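Local structure of SusD homolog (Bacteroides thetaiotaomicron, 3SGH) at residues R79-I84 with Q114-L119; Y125-A130 with P136-Q141; T142-M147 with A196-G201. The protein probably binds glycans at the outer membrane of the gut bacterium as a SusD-like lipoprotein, helping their capture for uptake. All coordinates share one frame; numbering follows the deposited sequence. Where two conformers were deposited one is given.

Contact 1: R79-I84 with Q114-L119; sequences RLYGYI and QLLASL
L80 sets its CD1 methyl between L115 and L116 and makes the largest single contribution to the contact between helices 75-84 and 100-120. Its CD1 lies 3.9 Å from L115 CD2 and about as close to L115 CG, while the same CD1 also meets L116 CB at 4.0 Å. The torsion of L80 explains the reach: CG stands anti to the carbonyl carbon (chi1 -64°), and the bond from CA to CB already faces the opposing helix. The L80 and L115 side chains cross at about a right angle. L116 also serves a second partner with its outer end. Its CD2 comes to the edge of the Y81 ring, close to the ring plane, 3.7 Å from Y81 CD1 and equally near Y81 CE1, a methyl against a ring edge and not over its face. No hydrogen bond joins the two segments; the interface is apolar, with all three leucines buried. Around it, L80 also touches V27, L115 reaches I39 of helix 33-40, and Y81 stacks with W77 of its own helix. The short segments run nearly antiparallel, at 159°, with axes 10.8 Å apart and the CA atoms of L80 and L116 7.4 Å apart. Near-antiparallel helix packing through apolar side chains is consistent with the alpha-alpha superhelix described for this SusD-like protein.

Contact 2: Y125-A130 with P136-Q141; sequences YTQMKA and PYDNEQ
A type I beta turn, Y125 to M128, is tied to the loop that leads into helix 140-162 through one buried carboxylate, that of D138. Both carboxylate oxygens of D138 are used by T126. The backbone N of T126 donates to D138 OD2 at 2.9 Å in a nearly straight bond (169°), and the hydroxyl OG1 of T126 donates to D138 OD1 at 2.5 Å, a short bond. Each donor arrives on the syn side, a little more than 20° out of the carboxylate plane, which makes a two-point grip that fixes the rotation of the group. The threonine hydroxyl sits between its own backbone N and carbonyl carbon (chi1 62°), which lets OG1 and the amide face the same carboxylate. In one of its two conformers, Q127 bends at chi2 and its NE2 reaches T126 OG1 at 3.0 Å; the other conformer makes this bond less certain. A bound water completes the network, accepting from the backbone N atoms of Y125 and Q127 and donating to P136 O and to D138 OD1, the last at 2.6 Å. D138 OD1 thus takes both the hydroxyl and the water. Beside these polar links, Y125 CB lies 3.2 Å from D138 OD2, which is at the edge of the tyrosine ring, and Q127 CB rests on P136 CD at 4.0 Å. The phenol end of Y125 leads away to D150 of helix 140-162. N139, next to D138, is the N-cap of that helix. The side chain of D138, just before the N-cap residue, thereby joins a type I beta turn to the start of helix 140-162.

Contact 3: T142-M147 with A196-G201; sequences TVWHAM and AIRISG
Segment 142-147 is helical throughout, whereas 196-201 takes in the end of helix 181-198, with I199 the first residue to leave helical angles; the CA atoms of W144 and I199 stand 8.3 Å apart. I199 sets its CG2 methyl over one face of the W144 indole, 3.7 Å from W144 CD2. That methyl is 4.0 Å from the centroid of the six-membered ring, 23° off its normal, a CH-pi contact displaced toward the rim. CG2 of I199 is anti to the carbonyl carbon while CG1 takes the place between N and carbonyl carbon (chi1 70°), and this presents the methyl to the ring. On the opposite indole face lies CE of selenomethionine M147, from the next turn of the same helix, so the ring is sandwiched between two methyls. R198 adds its CD, 4.3 Å from W144 CH2, and then sends its guanidinium past the indole to S118 OG of helix 100-120. Replacing W144 with an alanine would probably open a gap between M147 and I199 and leave the aliphatic part of R198 without its aromatic neighbour. W491 meets the indole at a steep angle, and Y206 of helix 204-217 touches I199, placing the contact where helices 100-120, 140-162, 181-198 and 204-217 come together.

In the fold
Contacts 1 and 3 are buried and rely on apolar side chains, leucines against leucine and a tyrosine edge in the first, an isoleucine methyl over an indole in the last. Contact 2, farther from the chain centre and partly exposed, is polar instead, built on hydrogen bonds and a water. Helices 100-120 and 140-162 follow each other in the chain, with the turn of contact 2 between them; contact 1 uses helix 100-120, while contacts 2 and 3 share helix 140-162, whose V143 and A146 also pack against Y125 and T126. Packing of Q114 on M147 joins contacts 1 and 3, and in one of its conformers M128 of contact 2 also packs on Y81.

Contact 1: R79-I84 with Q114-L119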
loop_
_atom_site.group_PDB
_atom_site.type_symbol
_atom_site.label_atom_id
_atom_site.label_comp_id
_atom_site.label_asym_id
_atom_site.label_seq_id
_atom_site.Cartn_x
_atom_site.Cartn_y
_atom_site.Cartn_z
ATOM N N ARG A 79 1.194 -15.247 4.758
ATOM C CA ARG A 79 0.555 -15.133 3.476
ATOM C C ARG A 79 1.586 -14.842 2.354
ATOM O O ARG A 79 1.589 -15.511 1.293
ATOM C CB ARG A 79 -0.512 -14.026 3.544
ATOM C CG ARG A 79 -1.365 -13.869 2.253
ATOM C CD ARG A 79 -2.114 -15.127 1.875
ATOM N NE ARG A 79 -3.070 -15.520 2.887
ATOM C CZ ARG A 79 -3.937 -16.514 2.780
ATOM N NH1 ARG A 79 -4.006 -17.228 1.662
ATOM N NH2 ARG A 79 -4.749 -16.762 3.787
ATOM N N LEU A 80 2.439 -13.847 2.596
ATOM C CA LEU A 80 3.388 -13.392 1.609
ATOM C C LEU A 80 4.506 -14.431 1.416
ATOM O O LEU A 80 4.847 -14.748 0.285
ATOM C CB LEU A 80 4.002 -12.049 2.011
ATOM C CG LEU A 80 2.940 -10.920 2.056
ATOM C CD1 LEU A 80 3.566 -9.602 2.527
ATOM C CD2 LEU A 80 2.252 -10.734 0.647
ATOM N N TYR A 81 5.082 -14.934 2.514
ATOM C CA TYR A 81 6.002 -16.054 2.401
ATOM C C TYR A 81 5.406 -17.248 1.681
ATOM O O TYR A 81 6.073 -17.870 0.875
ATOM C CB TYR A 81 6.521 -16.511 3.760
ATOM C CG TYR A 81 7.915 -16.053 4.043
ATOM C CD1 TYR A 81 8.204 -14.736 4.324
ATOM C CD2 TYR A 81 8.941 -16.985 4.081
ATOM C CE1 TYR A 81 9.525 -14.330 4.573
ATOM C CE2 TYR A 81 10.228 -16.620 4.346
ATOM C CZ TYR A 81 10.529 -15.296 4.581
ATOM O OH TYR A 81 11.841 -14.982 4.847
ATOM N N GLY A 82 4.151 -17.569 1.955
ATOM C CA GLY A 82 3.510 -18.692 1.307
ATOM C C GLY A 82 3.435 -18.578 -0.202
ATOM O O GLY A 82 3.593 -19.579 -0.935
ATOM N N TYR A 83 3.191 -17.370 -0.698
ATOM C CA TYR A 83 3.108 -17.198 -2.143
ATOM C C TYR A 83 4.504 -17.201 -2.810
ATOM O O TYR A 83 4.671 -17.753 -3.893
ATOM C CB TYR A 83 2.352 -15.906 -2.502
ATOM C CG TYR A 83 0.875 -15.939 -2.221
ATOM C CD1 TYR A 83 0.097 -17.035 -2.580
ATOM C CD2 TYR A 83 0.235 -14.818 -1.684
ATOM C CE1 TYR A 83 -1.246 -17.061 -2.327
ATOM C CE2 TYR A 83 -1.113 -14.820 -1.452
ATOM C CZ TYR A 83 -1.860 -15.935 -1.768
ATOM O OH TYR A 83 -3.215 -15.931 -1.541
ATOM N N ILE A 84 5.495 -16.589 -2.163
ATOM C CA ILE A 84 6.780 -16.379 -2.793
ATOM C C ILE A 84 7.660 -17.622 -2.729
ATOM O O ILE A 84 8.375 -17.917 -3.689
ATOM C CB ILE A 84 7.519 -15.164 -2.170
ATOM C CG1 ILE A 84 6.687 -13.878 -2.429
ATOM C CG2 ILE A 84 8.953 -15.069 -2.705
ATOM C CD1 ILE A 84 6.344 -13.609 -3.953
ATOM N N GLN A 114 9.154 -6.317 -0.354
ATOM C CA GLN A 114 9.196 -4.890 -0.007
ATOM C C GLN A 114 7.990 -4.528 0.852
ATOM O O GLN A 114 8.105 -3.735 1.764
ATOM C CB GLN A 114 9.324 -3.986 -1.232
ATOM C CG GLN A 114 8.209 -3.980 -2.255
ATOM C CD GLN A 114 6.973 -3.171 -1.852
ATOM O OE1 GLN A 114 7.094 -2.145 -1.212
ATOM N NE2 GLN A 114 5.782 -3.659 -2.233
ATOM N N LEU A 115 6.847 -5.164 0.572
ATOM C CA LEU A 115 5.690 -5.050 1.431
ATOM C C LEU A 115 5.973 -5.592 2.828
ATOM O O LEU A 115 5.693 -4.923 3.817
ATOM C CB LEU A 115 4.472 -5.746 0.839
ATOM C CG LEU A 115 3.179 -5.755 1.664
ATOM C CD1 LEU A 115 2.807 -4.374 2.118
ATOM C CD2 LEU A 115 2.055 -6.437 0.842
ATOM N N LEU A 116 6.579 -6.774 2.919
ATOM C CA LEU A 116 6.785 -7.379 4.234
ATOM C C LEU A 116 7.826 -6.557 5.013
ATOM O O LEU A 116 7.689 -6.343 6.222
ATOM C CB LEU A 116 7.168 -8.862 4.090
ATOM C CG LEU A 116 7.249 -9.651 5.407
ATOM C CD1 LEU A 116 5.918 -9.537 6.211
ATOM C CD2 LEU A 116 7.675 -11.149 5.168
ATOM N N ALA A 117 8.866 -6.075 4.332
ATOM C CA ALA A 117 9.877 -5.204 4.975
ATOM C C ALA A 117 9.247 -3.903 5.477
ATOM O O ALA A 117 9.613 -3.426 6.564
ATOM C CB ALA A 117 11.054 -4.869 4.022
ATOM N N SER A 118 8.305 -3.363 4.714
ATOM C CA SER A 118 7.549 -2.149 5.086
ATOM C C SER A 118 6.567 -2.382 6.248
ATOM O O SER A 118 6.087 -1.430 6.858
ATOM C CB SER A 118 6.834 -1.591 3.875
ATOM O OG SER A 118 7.793 -1.180 2.898
ATOM N N LEU A 119 6.264 -3.649 6.532
ATOM C CA LEU A 119 5.471 -4.038 7.677
ATOM C C LEU A 119 6.331 -4.268 8.940
ATOM O O LEU A 119 6.050 -3.679 9.975
ATOM C CB LEU A 119 4.682 -5.316 7.344
ATOM C CG LEU A 119 3.507 -5.134 6.376
ATOM C CD1 LEU A 119 2.955 -6.472 5.829
ATOM C CD2 LEU A 119 2.326 -4.345 7.071
#

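Contact 2: Y125-A130 with P136-Q141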
loop_
_atom_site.group_PDB
_atom_site.type_symbol
_atom_site.label_atom_id
_atom_site.label_comp_id
_atom_site.label_asym_id
_atom_site.label_seq_id
_atom_site.Cartn_x
_atom_site.Cartn_y
_atom_site.Cartn_z
ATOM N N TYR A 125 16.373 -12.671 3.594
ATOM C CA TYR A 125 16.318 -12.403 2.168
ATOM C C TYR A 125 17.612 -12.899 1.502
ATOM O O TYR A 125 17.589 -13.966 0.871
ATOM C CB TYR A 125 15.980 -10.916 1.897
ATOM C CG TYR A 125 15.752 -10.590 0.432
ATOM C CD1 TYR A 125 14.488 -10.675 -0.131
ATOM C CD2 TYR A 125 16.819 -10.237 -0.391
ATOM C CE1 TYR A 125 14.267 -10.406 -1.481
ATOM C CE2 TYR A 125 16.598 -9.972 -1.774
ATOM C CZ TYR A 125 15.312 -10.074 -2.288
ATOM O OH TYR A 125 15.076 -9.842 -3.613
ATOM N N THR A 126 18.722 -12.211 1.723
ATOM C CA THR A 126 19.997 -12.549 1.070
ATOM C C THR A 126 20.515 -13.924 1.434
ATOM O O THR A 126 21.113 -14.602 0.596
ATOM C CB THR A 126 21.084 -11.512 1.360
ATOM O OG1 THR A 126 21.356 -11.477 2.756
ATOM C CG2 THR A 126 20.651 -10.120 0.924
ATOM N N GLN A 127 20.239 -14.344 2.664
ATOM C CA GLN A 127 20.802 -15.571 3.228
ATOM C C GLN A 127 19.869 -16.765 3.105
ATOM O O GLN A 127 20.185 -17.835 3.596
ATOM C CB GLN A 127 21.145 -15.358 4.704
ATOM C CG GLN A 127 22.149 -14.237 4.949
ATOM C CD GLN A 127 23.380 -14.391 4.104
ATOM O OE1 GLN A 127 24.199 -15.287 4.337
ATOM N NE2 GLN A 127 23.538 -13.510 3.126
HETATM N N MSE A 128 18.711 -16.589 2.472
HETATM C CA MSE A 128 17.816 -17.715 2.290
HETATM C C MSE A 128 18.326 -18.706 1.272
HETATM O O MSE A 128 18.917 -18.320 0.244
HETATM C CB MSE A 128 16.470 -17.239 1.883
HETATM C CG MSE A 128 15.854 -16.478 2.974
HETATM SE SE MSE A 128 14.198 -15.862 2.320
HETATM C CE MSE A 128 13.160 -17.466 2.507
ATOM N N LYS A 129 18.118 -19.985 1.589
ATOM C CA LYS A 129 18.475 -21.116 0.742
ATOM C C LYS A 129 17.277 -22.064 0.563
ATOM O O LYS A 129 16.517 -22.304 1.503
ATOM C CB LYS A 129 19.641 -21.893 1.358
ATOM C CG LYS A 129 20.939 -21.098 1.472
ATOM C CD LYS A 129 22.111 -21.952 2.023
ATOM C CE LYS A 129 23.282 -21.088 2.545
ATOM N NZ LYS A 129 23.396 -19.749 1.825
ATOM N N ALA A 130 17.131 -22.585 -0.655
ATOM C CA ALA A 130 16.085 -23.559 -1.019
ATOM C C ALA A 130 15.728 -24.576 0.089
ATOM O O ALA A 130 16.544 -25.405 0.455
ATOM C CB ALA A 130 16.480 -24.290 -2.320
ATOM N N PRO A 136 19.160 -16.688 8.537
ATOM C CA PRO A 136 19.423 -15.396 9.162
ATOM C C PRO A 136 18.661 -14.235 8.551
ATOM O O PRO A 136 18.294 -14.240 7.342
ATOM C CB PRO A 136 20.941 -15.206 8.960
ATOM C CG PRO A 136 21.462 -16.579 8.871
ATOM C CD PRO A 136 20.405 -17.332 8.089
ATOM N N TYR A 137 18.394 -13.249 9.397
ATOM C CA TYR A 137 17.683 -12.044 8.967
ATOM C C TYR A 137 18.674 -11.051 8.376
ATOM O O TYR A 137 19.777 -10.927 8.861
ATOM C CB TYR A 137 16.933 -11.382 10.137
ATOM C CG TYR A 137 15.593 -12.039 10.489
ATOM C CD1 TYR A 137 15.493 -13.423 10.716
ATOM C CD2 TYR A 137 14.419 -11.284 10.571
ATOM C CE1 TYR A 137 14.263 -14.017 11.036
ATOM C CE2 TYR A 137 13.203 -11.882 10.889
ATOM C CZ TYR A 137 13.144 -13.258 11.133
ATOM O OH TYR A 137 11.948 -13.874 11.442
ATOM N N ASP A 138 18.265 -10.354 7.312
ATOM C CA ASP A 138 18.966 -9.128 6.866
ATOM C C ASP A 138 18.463 -7.941 7.721
ATOM O O ASP A 138 17.258 -7.839 8.023
ATOM C CB ASP A 138 18.623 -8.786 5.417
ATOM C CG ASP A 138 19.177 -9.792 4.398
ATOM O OD1 ASP A 138 20.055 -10.586 4.733
ATOM O OD2 ASP A 138 18.683 -9.768 3.248
ATOM N N ASN A 139 19.346 -7.017 8.084
ATOM C CA ASN A 139 18.831 -5.770 8.632
ATOM C C ASN A 139 18.177 -4.977 7.503
ATOM O O ASN A 139 18.261 -5.360 6.335
ATOM C CB ASN A 139 19.896 -5.003 9.411
ATOM C CG ASN A 139 21.005 -4.442 8.550
ATOM O OD1 ASN A 139 20.898 -4.343 7.348
ATOM N ND2 ASN A 139 22.080 -4.079 9.185
ATOM N N GLU A 140 17.452 -3.925 7.851
ATOM C CA GLU A 140 16.645 -3.248 6.866
ATOM C C GLU A 140 17.510 -2.609 5.777
ATOM O O GLU A 140 17.218 -2.758 4.604
ATOM C CB GLU A 140 15.721 -2.251 7.531
ATOM C CG GLU A 140 14.619 -2.941 8.378
ATOM C CD GLU A 140 13.932 -1.961 9.310
ATOM O OE1 GLU A 140 13.042 -1.253 8.801
ATOM O OE2 GLU A 140 14.281 -1.883 10.529
ATOM N N GLN A 141 18.618 -1.963 6.127
ATOM C CA GLN A 141 19.477 -1.452 5.058
ATOM C C GLN A 141 19.847 -2.555 4.057
ATOM O O GLN A 141 19.794 -2.350 2.832
ATOM C CB GLN A 141 20.741 -0.747 5.600
ATOM C CG GLN A 141 21.572 -0.197 4.485
ATOM C CD GLN A 141 22.936 0.218 4.955
ATOM O OE1 GLN A 141 23.623 -0.544 5.645
ATOM N NE2 GLN A 141 23.344 1.418 4.588
HETATM O O HOH W 1 18.955 -12.940 4.943
#

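Contact 3: T142-M147 with A196-G201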
loop_
_atom_site.group_PDB
_atom_site.type_symbol
_atom_site.label_atom_id
_atom_site.label_comp_id
_atom_site.label_asym_id
_atom_site.label_seq_id
_atom_site.Cartn_x
_atom_site.Cartn_y
_atom_site.Cartn_z
ATOM N N THR A 142 20.189 -3.729 4.567
ATOM C CA THR A 142 20.710 -4.789 3.718
ATOM C C THR A 142 19.638 -5.309 2.801
ATOM O O THR A 142 19.877 -5.498 1.608
ATOM C CB THR A 142 21.303 -5.941 4.590
ATOM O OG1 THR A 142 22.472 -5.431 5.270
ATOM C CG2 THR A 142 21.698 -7.128 3.738
ATOM N N VAL A 143 18.442 -5.536 3.343
ATOM C CA VAL A 143 17.353 -6.069 2.493
ATOM C C VAL A 143 16.886 -5.035 1.470
ATOM O O VAL A 143 16.664 -5.383 0.339
ATOM C CB VAL A 143 16.164 -6.696 3.280
ATOM C CG1 VAL A 143 15.399 -5.679 4.131
ATOM C CG2 VAL A 143 15.253 -7.411 2.322
ATOM N N TRP A 144 16.767 -3.765 1.841
ATOM C CA TRP A 144 16.381 -2.768 0.848
ATOM C C TRP A 144 17.404 -2.712 -0.288
ATOM O O TRP A 144 17.041 -2.716 -1.459
ATOM C CB TRP A 144 16.162 -1.412 1.517
ATOM C CG TRP A 144 14.791 -1.344 2.204
ATOM C CD1 TRP A 144 14.532 -1.557 3.522
ATOM C CD2 TRP A 144 13.509 -1.122 1.584
ATOM N NE1 TRP A 144 13.219 -1.435 3.777
ATOM C CE2 TRP A 144 12.543 -1.201 2.611
ATOM C CE3 TRP A 144 13.099 -0.854 0.286
ATOM C CZ2 TRP A 144 11.183 -0.996 2.375
ATOM C CZ3 TRP A 144 11.735 -0.695 0.035
ATOM C CH2 TRP A 144 10.801 -0.782 1.070
ATOM N N HIS A 145 18.682 -2.659 0.058
ATOM C CA HIS A 145 19.738 -2.634 -0.994
ATOM C C HIS A 145 19.758 -3.904 -1.852
ATOM O O HIS A 145 19.832 -3.823 -3.104
ATOM C CB HIS A 145 21.102 -2.361 -0.391
ATOM C CG HIS A 145 21.294 -0.941 0.053
ATOM N ND1 HIS A 145 22.507 -0.297 -0.027
ATOM C CD2 HIS A 145 20.441 -0.057 0.611
ATOM C CE1 HIS A 145 22.386 0.928 0.454
ATOM N NE2 HIS A 145 21.143 1.099 0.855
ATOM N N ALA A 146 19.640 -5.069 -1.204
ATOM C CA ALA A 146 19.539 -6.339 -1.911
ATOM C C ALA A 146 18.360 -6.374 -2.875
ATOM O O ALA A 146 18.522 -6.862 -3.985
ATOM C CB ALA A 146 19.435 -7.519 -0.944
HETATM N N MSE A 147 17.194 -5.869 -2.435
HETATM C CA MSE A 147 15.997 -5.846 -3.275
HETATM C C MSE A 147 16.187 -4.906 -4.464
HETATM O O MSE A 147 15.782 -5.263 -5.577
HETATM C CB MSE A 147 14.708 -5.528 -2.485
HETATM C CG MSE A 147 14.330 -6.581 -1.517
HETATM SE SE MSE A 147 12.616 -6.260 -0.693
HETATM C CE MSE A 147 13.187 -4.701 0.322
ATOM N N ALA A 196 12.513 3.844 -3.736
ATOM C CA ALA A 196 13.478 4.922 -3.581
ATOM C C ALA A 196 12.888 6.040 -2.710
ATOM O O ALA A 196 13.517 6.505 -1.770
ATOM C CB ALA A 196 13.900 5.490 -4.951
ATOM N N ILE A 197 11.667 6.465 -3.021
ATOM C CA ILE A 197 10.978 7.494 -2.214
ATOM C C ILE A 197 10.803 6.991 -0.774
ATOM O O ILE A 197 11.041 7.724 0.180
ATOM C CB ILE A 197 9.608 7.902 -2.853
ATOM C CG1 ILE A 197 9.888 8.807 -4.092
ATOM C CG2 ILE A 197 8.664 8.593 -1.785
ATOM C CD1 ILE A 197 10.356 10.269 -3.730
ATOM N N ARG A 198 10.487 5.710 -0.617
ATOM C CA ARG A 198 10.209 5.198 0.733
ATOM C C ARG A 198 11.410 5.253 1.648
ATOM O O ARG A 198 11.251 5.520 2.868
ATOM C CB ARG A 198 9.663 3.800 0.683
ATOM C CG ARG A 198 9.230 3.354 2.099
ATOM C CD ARG A 198 8.203 2.413 2.123
ATOM N NE ARG A 198 7.021 2.836 1.404
ATOM C CZ ARG A 198 6.147 1.959 0.953
ATOM N NH1 ARG A 198 6.341 0.651 1.193
ATOM N NH2 ARG A 198 5.069 2.371 0.271
ATOM N N ILE A 199 12.600 4.976 1.081
ATOM C CA ILE A 199 13.856 5.049 1.846
ATOM C C ILE A 199 14.627 6.389 1.783
ATOM O O ILE A 199 15.782 6.480 2.314
ATOM C CB ILE A 199 14.777 3.846 1.551
ATOM C CG1 ILE A 199 15.358 3.896 0.135
ATOM C CG2 ILE A 199 14.042 2.506 1.785
ATOM C CD1 ILE A 199 16.690 3.108 0.051
ATOM N N SER A 200 13.957 7.427 1.259
ATOM C CA SER A 200 14.611 8.676 0.900
ATOM C C SER A 200 14.902 9.525 2.126
ATOM O O SER A 200 15.809 10.383 2.096
ATOM C CB SER A 200 13.800 9.465 -0.113
ATOM O OG SER A 200 12.538 9.845 0.386
ATOM N N GLY A 201 14.160 9.280 3.214
ATOM C CA GLY A 201 14.396 10.034 4.456
ATOM C C GLY A 201 15.688 9.570 5.111
ATOM O O GLY A 201 16.537 10.385 5.566
#